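Local coordinates for protein NEQ263 (Nanoarchaeum equitans Kin4-M, PDB 5BN3) that forms, together with its alpha-chain partner NeqA, the core of an archaeal ATP synthase and probably binds nucleotide, at residues 225-231 against 258-263; 130-136 against 276-282; 7-13 against 37-43. All blocks are in the same frame, centred on the assembly; numbering follows the deposited sequence.

Interaction 1 (225-231 against 258-263); sequences MLDMTNY and DLASIY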
loop_
_atom_site.group_PDB
_atom_site.type_symbol
_atom_site.label_atom_id
_atom_site.label_comp_id
_atom_site.label_asym_id
_atom_site.label_seq_id
_atom_site.Cartn_x
_atom_site.Cartn_y
_atom_site.Cartn_z
ATOM N N MET B 225 -13.477 -24.470 17.419
ATOM C CA MET B 225 -13.504 -24.339 15.962
ATOM C C MET B 225 -12.199 -23.811 15.367
ATOM O O MET B 225 -11.534 -22.945 15.939
ATOM C CB MET B 225 -14.727 -23.546 15.468
ATOM C CG MET B 225 -14.865 -22.135 16.005
ATOM S SD MET B 225 -16.288 -21.282 15.273
ATOM C CE MET B 225 -17.641 -22.266 15.916
ATOM N N LEU B 226 -11.860 -24.355 14.202
ATOM C CA LEU B 226 -10.578 -24.146 13.545
ATOM C C LEU B 226 -10.809 -24.497 12.083
ATOM O O LEU B 226 -11.428 -25.525 11.804
ATOM C CB LEU B 226 -9.558 -25.114 14.151
ATOM C CG LEU B 226 -8.184 -25.331 13.515
ATOM C CD1 LEU B 226 -7.299 -24.121 13.722
ATOM C CD2 LEU B 226 -7.525 -26.575 14.094
ATOM N N ASP B 227 -10.329 -23.684 11.138
ATOM C CA ASP B 227 -9.542 -22.477 11.371
ATOM C C ASP B 227 -10.375 -21.304 10.869
ATOM O O ASP B 227 -10.911 -21.359 9.761
ATOM C CB ASP B 227 -8.242 -22.587 10.555
ATOM C CG ASP B 227 -7.266 -21.442 10.803
ATOM O OD1 ASP B 227 -7.690 -20.276 10.944
ATOM O OD2 ASP B 227 -6.046 -21.712 10.831
ATOM N N MET B 228 -10.490 -20.244 11.667
ATOM C CA MET B 228 -11.331 -19.109 11.283
ATOM C C MET B 228 -10.798 -18.375 10.054
ATOM O O MET B 228 -11.549 -17.687 9.362
ATOM C CB MET B 228 -11.523 -18.129 12.449
ATOM C CG MET B 228 -12.221 -18.715 13.674
ATOM S SD MET B 228 -13.629 -19.791 13.308
ATOM C CE MET B 228 -14.750 -18.651 12.496
ATOM N N THR B 229 -9.509 -18.528 9.773
ATOM C CA THR B 229 -8.930 -17.920 8.580
ATOM C C THR B 229 -9.445 -18.623 7.323
ATOM O O THR B 229 -9.655 -17.987 6.289
ATOM C CB THR B 229 -7.391 -17.932 8.626
ATOM O OG1 THR B 229 -6.949 -17.234 9.798
ATOM C CG2 THR B 229 -6.820 -17.241 7.407
ATOM N N ASN B 230 -9.657 -19.935 7.418
ATOM C CA ASN B 230 -10.266 -20.683 6.323
ATOM C C ASN B 230 -11.737 -20.324 6.158
ATOM O O ASN B 230 -12.258 -20.322 5.045
ATOM C CB ASN B 230 -10.135 -22.191 6.545
ATOM C CG ASN B 230 -8.705 -22.672 6.473
ATOM O OD1 ASN B 230 -7.847 -22.025 5.872
ATOM N ND2 ASN B 230 -8.438 -23.822 7.084
ATOM N N TYR B 231 -12.406 -20.036 7.271
ATOM C CA TYR B 231 -13.800 -19.610 7.230
ATOM C C TYR B 231 -13.949 -18.286 6.492
ATOM O O TYR B 231 -14.824 -18.131 5.639
ATOM C CB TYR B 231 -14.385 -19.490 8.642
ATOM C CG TYR B 231 -15.768 -18.883 8.641
ATOM C CD1 TYR B 231 -16.889 -19.669 8.430
ATOM C CD2 TYR B 231 -15.950 -17.520 8.823
ATOM C CE1 TYR B 231 -18.154 -19.117 8.412
ATOM C CE2 TYR B 231 -17.208 -16.960 8.804
ATOM C CZ TYR B 231 -18.304 -17.762 8.594
ATOM O OH TYR B 231 -19.559 -17.200 8.581
ATOM N N ASP B 258 -20.412 -10.816 10.136
ATOM C CA ASP B 258 -20.569 -12.247 9.913
ATOM C C ASP B 258 -19.812 -13.070 10.954
ATOM O O ASP B 258 -20.332 -14.062 11.463
ATOM C CB ASP B 258 -20.125 -12.628 8.504
ATOM C CG ASP B 258 -20.362 -14.089 8.202
ATOM O OD1 ASP B 258 -21.461 -14.430 7.715
ATOM O OD2 ASP B 258 -19.455 -14.904 8.460
ATOM N N LEU B 259 -18.587 -12.659 11.271
ATOM C CA LEU B 259 -17.811 -13.328 12.315
ATOM C C LEU B 259 -18.527 -13.239 13.659
ATOM O O LEU B 259 -18.547 -14.199 14.432
ATOM C CB LEU B 259 -16.405 -12.726 12.414
ATOM C CG LEU B 259 -15.423 -13.052 11.285
ATOM C CD1 LEU B 259 -14.100 -12.317 11.480
ATOM C CD2 LEU B 259 -15.185 -14.552 11.201
ATOM N N ALA B 260 -19.127 -12.086 13.927
ATOM C CA ALA B 260 -19.866 -11.879 15.166
ATOM C C ALA B 260 -21.101 -12.766 15.231
ATOM O O ALA B 260 -21.466 -13.249 16.301
ATOM C CB ALA B 260 -20.255 -10.429 15.307
ATOM N N SER B 261 -21.742 -12.982 14.085
ATOM C CA SER B 261 -22.942 -13.817 14.027
ATOM C C SER B 261 -22.620 -15.265 14.387
ATOM O O SER B 261 -23.518 -16.081 14.593
ATOM C CB SER B 261 -23.585 -13.748 12.641
ATOM O OG SER B 261 -22.895 -14.570 11.720
ATOM N N ILE B 262 -21.328 -15.575 14.460
ATOM C CA ILE B 262 -20.862 -16.875 14.920
ATOM C C ILE B 262 -20.369 -16.807 16.369
ATOM O O ILE B 262 -20.834 -17.564 17.222
ATOM C CB ILE B 262 -19.739 -17.395 14.008
ATOM C CG1 ILE B 262 -20.306 -17.738 12.631
ATOM C CG2 ILE B 262 -19.067 -18.616 14.604
ATOM C CD1 ILE B 262 -19.282 -18.287 11.703
ATOM N N TYR B 263 -19.432 -15.899 16.642
ATOM C CA TYR B 263 -18.808 -15.800 17.965
ATOM C C TYR B 263 -19.800 -15.482 19.087
ATOM O O TYR B 263 -19.648 -15.966 20.209
ATOM C CB TYR B 263 -17.697 -14.743 17.955
ATOM C CG TYR B 263 -16.546 -15.019 17.010
ATOM C CD1 TYR B 263 -16.203 -16.314 16.646
ATOM C CD2 TYR B 263 -15.796 -13.974 16.488
ATOM C CE1 TYR B 263 -15.143 -16.555 15.786
ATOM C CE2 TYR B 263 -14.740 -14.207 15.629
ATOM C CZ TYR B 263 -14.418 -15.496 15.283
ATOM O OH TYR B 263 -13.364 -15.721 14.429
#

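Interaction 2 (130-136 against 276-282); sequences IAIFSPP and LIPMLTM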
loop_
_atom_site.group_PDB
_atom_site.type_symbol
_atom_site.label_atom_id
_atom_site.label_comp_id
_atom_site.label_asym_id
_atom_site.label_seq_id
_atom_site.Cartn_x
_atom_site.Cartn_y
_atom_site.Cartn_z
ATOM N N ILE B 130 -13.238 -17.078 23.796
ATOM C CA ILE B 130 -11.852 -16.631 23.753
ATOM C C ILE B 130 -11.076 -17.363 22.662
ATOM O O ILE B 130 -11.144 -18.586 22.553
ATOM C CB ILE B 130 -11.172 -16.779 25.135
ATOM C CG1 ILE B 130 -9.692 -16.411 25.058
ATOM C CG2 ILE B 130 -11.332 -18.186 25.660
ATOM C CD1 ILE B 130 -9.138 -15.915 26.380
ATOM N N ALA B 131 -10.354 -16.605 21.843
ATOM C CA ALA B 131 -9.684 -17.174 20.682
ATOM C C ALA B 131 -8.244 -17.579 20.968
ATOM O O ALA B 131 -7.623 -17.085 21.908
ATOM C CB ALA B 131 -9.728 -16.198 19.526
ATOM N N ILE B 132 -7.721 -18.487 20.152
ATOM C CA ILE B 132 -6.290 -18.756 20.128
ATOM C C ILE B 132 -5.740 -18.231 18.801
ATOM O O ILE B 132 -6.197 -18.643 17.733
ATOM C CB ILE B 132 -5.987 -20.265 20.260
ATOM C CG1 ILE B 132 -6.530 -20.811 21.585
ATOM C CG2 ILE B 132 -4.486 -20.524 20.170
ATOM C CD1 ILE B 132 -6.414 -22.318 21.712
ATOM N N PHE B 133 -4.785 -17.304 18.872
ATOM C CA PHE B 133 -4.133 -16.770 17.679
ATOM C C PHE B 133 -2.777 -17.442 17.560
ATOM O O PHE B 133 -2.013 -17.464 18.528
ATOM C CB PHE B 133 -3.892 -15.258 17.800
ATOM C CG PHE B 133 -5.142 -14.415 17.771
ATOM C CD1 PHE B 133 -6.398 -14.985 17.623
ATOM C CD2 PHE B 133 -5.049 -13.034 17.880
ATOM C CE1 PHE B 133 -7.539 -14.191 17.599
ATOM C CE2 PHE B 133 -6.182 -12.238 17.856
ATOM C CZ PHE B 133 -7.430 -12.819 17.716
ATOM N N SER B 134 -2.457 -17.973 16.387
ATOM C CA SER B 134 -1.164 -18.630 16.204
ATOM C C SER B 134 -0.474 -18.250 14.901
ATOM O O SER B 134 -1.124 -18.103 13.866
ATOM C CB SER B 134 -1.307 -20.154 16.287
ATOM O OG SER B 134 -0.069 -20.798 16.023
ATOM N N PRO B 135 0.855 -18.082 14.958
ATOM C CA PRO B 135 1.665 -18.027 13.738
ATOM C C PRO B 135 1.567 -19.378 13.047
ATOM O O PRO B 135 1.294 -20.374 13.723
ATOM C CB PRO B 135 3.091 -17.836 14.271
ATOM C CG PRO B 135 2.925 -17.280 15.654
ATOM C CD PRO B 135 1.658 -17.883 16.179
ATOM N N PRO B 136 1.766 -19.422 11.722
ATOM C CA PRO B 136 1.778 -20.722 11.042
ATOM C C PRO B 136 2.831 -21.649 11.645
ATOM O O PRO B 136 3.925 -21.188 11.977
ATOM C CB PRO B 136 2.179 -20.358 9.611
ATOM C CG PRO B 136 1.700 -18.958 9.437
ATOM C CD PRO B 136 1.891 -18.298 10.778
ATOM N N LEU B 276 -16.797 -21.026 24.102
ATOM C CA LEU B 276 -16.390 -21.053 22.702
ATOM C C LEU B 276 -14.924 -20.680 22.526
ATOM O O LEU B 276 -14.479 -19.635 22.995
ATOM C CB LEU B 276 -17.282 -20.110 21.887
ATOM C CG LEU B 276 -16.986 -19.946 20.397
ATOM C CD1 LEU B 276 -17.048 -21.287 19.705
ATOM C CD2 LEU B 276 -17.974 -18.982 19.764
ATOM N N ILE B 277 -14.177 -21.545 21.848
ATOM C CA ILE B 277 -12.772 -21.277 21.561
ATOM C C ILE B 277 -12.500 -21.353 20.057
ATOM O O ILE B 277 -12.248 -22.431 19.516
ATOM C CB ILE B 277 -11.842 -22.248 22.320
ATOM C CG1 ILE B 277 -12.111 -22.172 23.828
ATOM C CG2 ILE B 277 -10.384 -21.932 22.034
ATOM C CD1 ILE B 277 -11.264 -23.118 24.659
ATOM N N PRO B 278 -12.574 -20.201 19.373
ATOM C CA PRO B 278 -12.237 -20.138 17.948
ATOM C C PRO B 278 -10.726 -20.103 17.793
ATOM O O PRO B 278 -10.054 -19.406 18.551
ATOM C CB PRO B 278 -12.825 -18.791 17.500
ATOM C CG PRO B 278 -13.679 -18.305 18.650
ATOM C CD PRO B 278 -13.074 -18.912 19.874
ATOM N N MET B 279 -10.193 -20.848 16.837
ATOM C CA MET B 279 -8.756 -20.857 16.605
ATOM C C MET B 279 -8.467 -20.324 15.215
ATOM O O MET B 279 -9.185 -20.637 14.261
ATOM C CB MET B 279 -8.204 -22.275 16.741
ATOM C CG MET B 279 -8.286 -22.852 18.143
ATOM S SD MET B 279 -7.835 -24.594 18.147
ATOM C CE MET B 279 -9.397 -25.338 17.693
ATOM N N LEU B 280 -7.420 -19.514 15.097
ATOM C CA LEU B 280 -7.022 -19.002 13.790
ATOM C C LEU B 280 -5.515 -18.872 13.623
ATOM O O LEU B 280 -4.777 -18.678 14.593
ATOM C CB LEU B 280 -7.721 -17.671 13.478
ATOM C CG LEU B 280 -7.526 -16.464 14.398
ATOM C CD1 LEU B 280 -6.306 -15.651 13.999
ATOM C CD2 LEU B 280 -8.767 -15.584 14.377
ATOM N N THR B 281 -5.072 -18.999 12.379
ATOM C CA THR B 281 -3.687 -18.744 12.025
ATOM C C THR B 281 -3.584 -17.285 11.611
ATOM O O THR B 281 -4.356 -16.825 10.765
ATOM C CB THR B 281 -3.243 -19.638 10.853
ATOM O OG1 THR B 281 -3.346 -21.017 11.233
ATOM C CG2 THR B 281 -1.809 -19.333 10.461
ATOM N N MET B 282 -2.662 -16.546 12.221
ATOM C CA MET B 282 -2.391 -15.174 11.804
ATOM C C MET B 282 -1.478 -15.240 10.589
ATOM O O MET B 282 -0.294 -15.545 10.738
ATOM C CB MET B 282 -1.693 -14.395 12.925
ATOM C CG MET B 282 -2.469 -14.323 14.232
ATOM S SD MET B 282 -1.630 -13.349 15.506
ATOM C CE MET B 282 -0.367 -14.505 16.054
#

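Interaction 3 (7-13 against 37-43); sequences PLIAVEL and NKALALL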
loop_
_atom_site.group_PDB
_atom_site.type_symbol
_atom_site.label_atom_id
_atom_site.label_comp_id
_atom_site.label_asym_id
_atom_site.label_seq_id
_atom_site.Cartn_x
_atom_site.Cartn_y
_atom_site.Cartn_z
ATOM N N PRO B 7 -18.517 -23.927 -7.994
ATOM C CA PRO B 7 -19.781 -24.387 -7.410
ATOM C C PRO B 7 -20.979 -23.488 -7.727
ATOM O O PRO B 7 -22.013 -23.631 -7.072
ATOM C CB PRO B 7 -19.493 -24.328 -5.909
ATOM C CG PRO B 7 -18.564 -23.165 -5.777
ATOM C CD PRO B 7 -17.716 -23.153 -7.029
ATOM N N LEU B 8 -20.856 -22.591 -8.701
ATOM C CA LEU B 8 -21.929 -21.633 -8.976
ATOM C C LEU B 8 -22.856 -22.047 -10.121
ATOM O O LEU B 8 -22.401 -22.479 -11.181
ATOM C CB LEU B 8 -21.358 -20.241 -9.264
ATOM C CG LEU B 8 -22.389 -19.124 -9.454
ATOM C CD1 LEU B 8 -23.125 -18.859 -8.155
ATOM C CD2 LEU B 8 -21.746 -17.845 -9.970
ATOM N N ILE B 9 -24.160 -21.914 -9.890
ATOM C CA ILE B 9 -25.148 -22.038 -10.957
ATOM C C ILE B 9 -26.036 -20.797 -11.013
ATOM O O ILE B 9 -26.400 -20.232 -9.979
ATOM C CB ILE B 9 -26.019 -23.317 -10.833
ATOM C CG1 ILE B 9 -26.847 -23.306 -9.546
ATOM C CG2 ILE B 9 -25.156 -24.564 -10.899
ATOM C CD1 ILE B 9 -27.797 -24.492 -9.418
ATOM N N ALA B 10 -26.355 -20.358 -12.228
ATOM C CA ALA B 10 -27.317 -19.281 -12.424
ATOM C C ALA B 10 -28.599 -19.906 -12.945
ATOM O O ALA B 10 -28.568 -20.711 -13.880
ATOM C CB ALA B 10 -26.791 -18.254 -13.400
ATOM N N VAL B 11 -29.725 -19.535 -12.347
ATOM C CA VAL B 11 -30.963 -20.251 -12.610
ATOM C C VAL B 11 -32.212 -19.362 -12.593
ATOM O O VAL B 11 -32.260 -18.350 -11.892
ATOM C CB VAL B 11 -31.092 -21.447 -11.640
ATOM C CG1 VAL B 11 -32.360 -21.361 -10.810
ATOM C CG2 VAL B 11 -31.014 -22.750 -12.410
ATOM N N GLU B 12 -33.211 -19.743 -13.385
ATOM C CA GLU B 12 -34.450 -18.981 -13.485
ATOM C C GLU B 12 -35.500 -19.563 -12.542
ATOM O O GLU B 12 -35.851 -20.740 -12.645
ATOM C CB GLU B 12 -34.975 -18.997 -14.925
ATOM C CG GLU B 12 -33.901 -18.843 -16.002
ATOM C CD GLU B 12 -33.197 -20.151 -16.339
ATOM O OE1 GLU B 12 -33.467 -21.172 -15.670
ATOM O OE2 GLU B 12 -32.371 -20.159 -17.278
ATOM N N LEU B 13 -35.991 -18.739 -11.620
ATOM C CA LEU B 13 -36.983 -19.175 -10.641
ATOM C C LEU B 13 -38.117 -18.165 -10.517
ATOM O O LEU B 13 -37.882 -16.958 -10.499
ATOM C CB LEU B 13 -36.339 -19.363 -9.264
ATOM C CG LEU B 13 -35.299 -20.460 -9.046
ATOM C CD1 LEU B 13 -34.789 -20.442 -7.613
ATOM C CD2 LEU B 13 -35.877 -21.816 -9.377
ATOM N N ASN B 37 -36.777 -12.679 -11.311
ATOM C CA ASN B 37 -36.855 -14.131 -11.455
ATOM C C ASN B 37 -35.500 -14.786 -11.720
ATOM O O ASN B 37 -35.431 -15.938 -12.158
ATOM C CB ASN B 37 -37.853 -14.521 -12.550
ATOM C CG ASN B 37 -37.472 -13.974 -13.911
ATOM O OD1 ASN B 37 -37.108 -12.806 -14.042
ATOM N ND2 ASN B 37 -37.550 -14.820 -14.933
ATOM N N LYS B 38 -34.426 -14.050 -11.450
ATOM C CA LYS B 38 -33.077 -14.582 -11.603
ATOM C C LYS B 38 -32.494 -14.960 -10.245
ATOM O O LYS B 38 -32.602 -14.200 -9.279
ATOM C CB LYS B 38 -32.166 -13.558 -12.285
ATOM C CG LYS B 38 -32.684 -13.028 -13.614
ATOM C CD LYS B 38 -32.876 -14.141 -14.632
ATOM C CE LYS B 38 -33.234 -13.580 -16.003
ATOM N NZ LYS B 38 -34.410 -12.667 -15.948
ATOM N N ALA B 39 -31.879 -16.136 -10.171
ATOM C CA ALA B 39 -31.249 -16.586 -8.935
ATOM C C ALA B 39 -29.839 -17.109 -9.175
ATOM O O ALA B 39 -29.550 -17.690 -10.223
ATOM C CB ALA B 39 -32.094 -17.652 -8.264
ATOM N N LEU B 40 -28.964 -16.893 -8.200
ATOM C CA LEU B 40 -27.651 -17.523 -8.196
ATOM C C LEU B 40 -27.638 -18.527 -7.052
ATOM O O LEU B 40 -28.125 -18.230 -5.960
ATOM C CB LEU B 40 -26.540 -16.487 -8.002
ATOM C CG LEU B 40 -26.373 -15.392 -9.059
ATOM C CD1 LEU B 40 -25.130 -14.547 -8.793
ATOM C CD2 LEU B 40 -26.321 -15.986 -10.453
ATOM N N ALA B 41 -27.100 -19.717 -7.296
ATOM C CA ALA B 41 -27.065 -20.741 -6.258
ATOM C C ALA B 41 -25.694 -21.394 -6.117
ATOM O O ALA B 41 -24.937 -21.492 -7.083
ATOM C CB ALA B 41 -28.135 -21.791 -6.504
ATOM N N LEU B 42 -25.387 -21.843 -4.902
ATOM C CA LEU B 42 -24.128 -22.526 -4.627
ATOM C C LEU B 42 -24.359 -24.009 -4.385
ATOM O O LEU B 42 -25.105 -24.389 -3.481
ATOM C CB LEU B 42 -23.433 -21.917 -3.408
ATOM C CG LEU B 42 -22.716 -20.588 -3.621
ATOM C CD1 LEU B 42 -21.996 -20.159 -2.362
ATOM C CD2 LEU B 42 -21.738 -20.721 -4.759
ATOM N N LEU B 43 -23.706 -24.840 -5.190
ATOM C CA LEU B 43 -23.832 -26.287 -5.072
ATOM C C LEU B 43 -23.224 -26.800 -3.769
ATOM O O LEU B 43 -22.209 -26.281 -3.298
ATOM C CB LEU B 43 -23.165 -26.969 -6.270
ATOM C CG LEU B 43 -23.750 -26.604 -7.636
ATOM C CD1 LEU B 43 -22.875 -27.121 -8.763
ATOM C CD2 LEU B 43 -25.153 -27.157 -7.762
#

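Interaction 1 (225-231 against 258-263)
Helix 255-263 packs against the end of strand 220-226 and the first turn of helix 228-241, a strand-to-helix junction of the RecA-like nucleotide-binding domain, and the fit rests on two methionines and a tyrosine. The largest knob is Tyr231. Leu259 and Ile262 both come down on the same side of its ring, with Tyr231 CD2 3.9 Å from Leu259 CD2 and Tyr231 CZ 3.3 Å from Ile262 CD1. Met228, folded back with all three chi angles in m, fills the next hollow: its CE lies 3.9 Å from Tyr263 CE1 and 4.3 Å from Leu259 CD2. Met225, at the end of strand 220-226, brings its SD to 3.9 Å from Ile262 CG2. The N-cap Asp227 takes Thr229 N on its OD1 at 2.8 Å, capping the helix that carries Met228 and Tyr231. Tyr263 OH is hydrogen-bonded to Thr295 OG1, while Tyr231 OH donates to Asp258 OD2 at a very short 2.3 Å. Arg204 is also hydrogen-bonded to Tyr231 OH and forms a salt bridge with Asp258. A buried tyrosine thus keeps its ring under aliphatic side chains and its hydroxyl on polar partners at the contact's edge.

Interaction 2 (130-136 against 276-282)
This is a parallel pairing of neighbouring strands in the core of the RecA-like, P-loop NTPase domain. Strand 131-134 leads toward helix 140-151, the place where P-loop relatives carry the Walker A loop, and strand 273-281 lies between strands 131-134 and 220-226, as the inserted strand does between the Walker A and Walker B strands of RecA-like relatives. The short segments run 4.7 Å apart at an angle of 14°. Their backbones alternate in a parallel ladder: Ile132 N gives to Pro278 O, Leu280 N to Ile132 O and Ser134 N to Leu280 O, each at 3.0 Å, and Met282 N to Ser134 O at 2.7 Å. Pro278 has no amide hydrogen, so the rung to Ile130 O is missing: that oxygen instead meets Pro278 CD at 3.3 Å and takes a CA-H...O contact from Ile277 CA at 3.3 Å. Ile130 N to Leu276 O, 3.0 Å, resumes the ladder beyond this gap.

Ile132 and Met279 share one face, with Ile132 CB 4.1 Å from Met279 CG, and helix 140-151 covers it through Met140. On the other, Phe133 CD1 meets Leu280 CD1 at 3.7 Å beneath helix 290-296. Just past the end of strand 273-281, Met282 reaches back to Phe133 in a Met-aromatic contact: its SD stands 5.2 Å from the Phe133 ring centroid, 60° off the ring normal, and 3.7 Å from Phe133 CB.

Interaction 3 (7-13 against 37-43)
Ile9 sets its CG1 against Ala41 CB at 3.6 Å, a branched side chain over a small one, and its CG2 reaches Leu43 CD1 at 4.0 Å. This illustrates how an antiparallel pair sorts its residues. Ile9, Val11, Ala39 and Ala41 lie on one face, where Leu13 CD1 adds a 3.9 Å contact with Ala39 CB. Leu8, Ala10, Leu40 and Leu42 lie on the other: Ala10 leaves room for Leu40, whose CD2 is 3.7 Å from Ala10 CB, and Leu8 CD1 comes within 4.1 Å of Leu42 CD2. Toward the far end that face turns polar, with Glu12 and Lys38 exposed.

Beneath the side chains runs a regular ladder. Ile9 and Ala41 exchange both bonds, Ile9 N to Ala41 O at 2.9 Å and Ala41 N to Ile9 O at 2.8 Å; Val11 and Ala39 do the same, with Val11 N to Ala39 O and Ala39 N to Val11 O both 2.8 Å. Leu43 N to Pro7 O and Leu13 N to Asn37 O continue it at the ends.

The pair belongs to the antiparallel N-terminal domain, consistent with the beta-barrel of this ATPase family. Strand 3-5 flanks strand 8-12, strand 28-35 flanks strand 38-43, and Leu42 rests on Ile238 and Leu241 of helix 228-241, joining this domain to the nucleotide-binding one.

How the interactions relate
Two of the three contacts share a domain. Interactions 1 and 2 are deeply buried, their centres 10 Å apart, and meet where strand 220-226 neighbours strand 273-281: Met225 O lies 2.6 Å from Met279 N, a probable hydrogen bond. Interaction 3 sits in the N-terminal domain, its centre 26 Å from that of interaction 1 and 35 Å from that of interaction 2. Yet helix 228-241, which begins in interaction 1, packs against interaction 3 farther along. The chemistry follows the place: interaction 1 relies on side-chain fit and one charged network, whereas 2 and 3 are backbone ladders, parallel and largely buried in one, antiparallel with a solvent-facing polar end in the other.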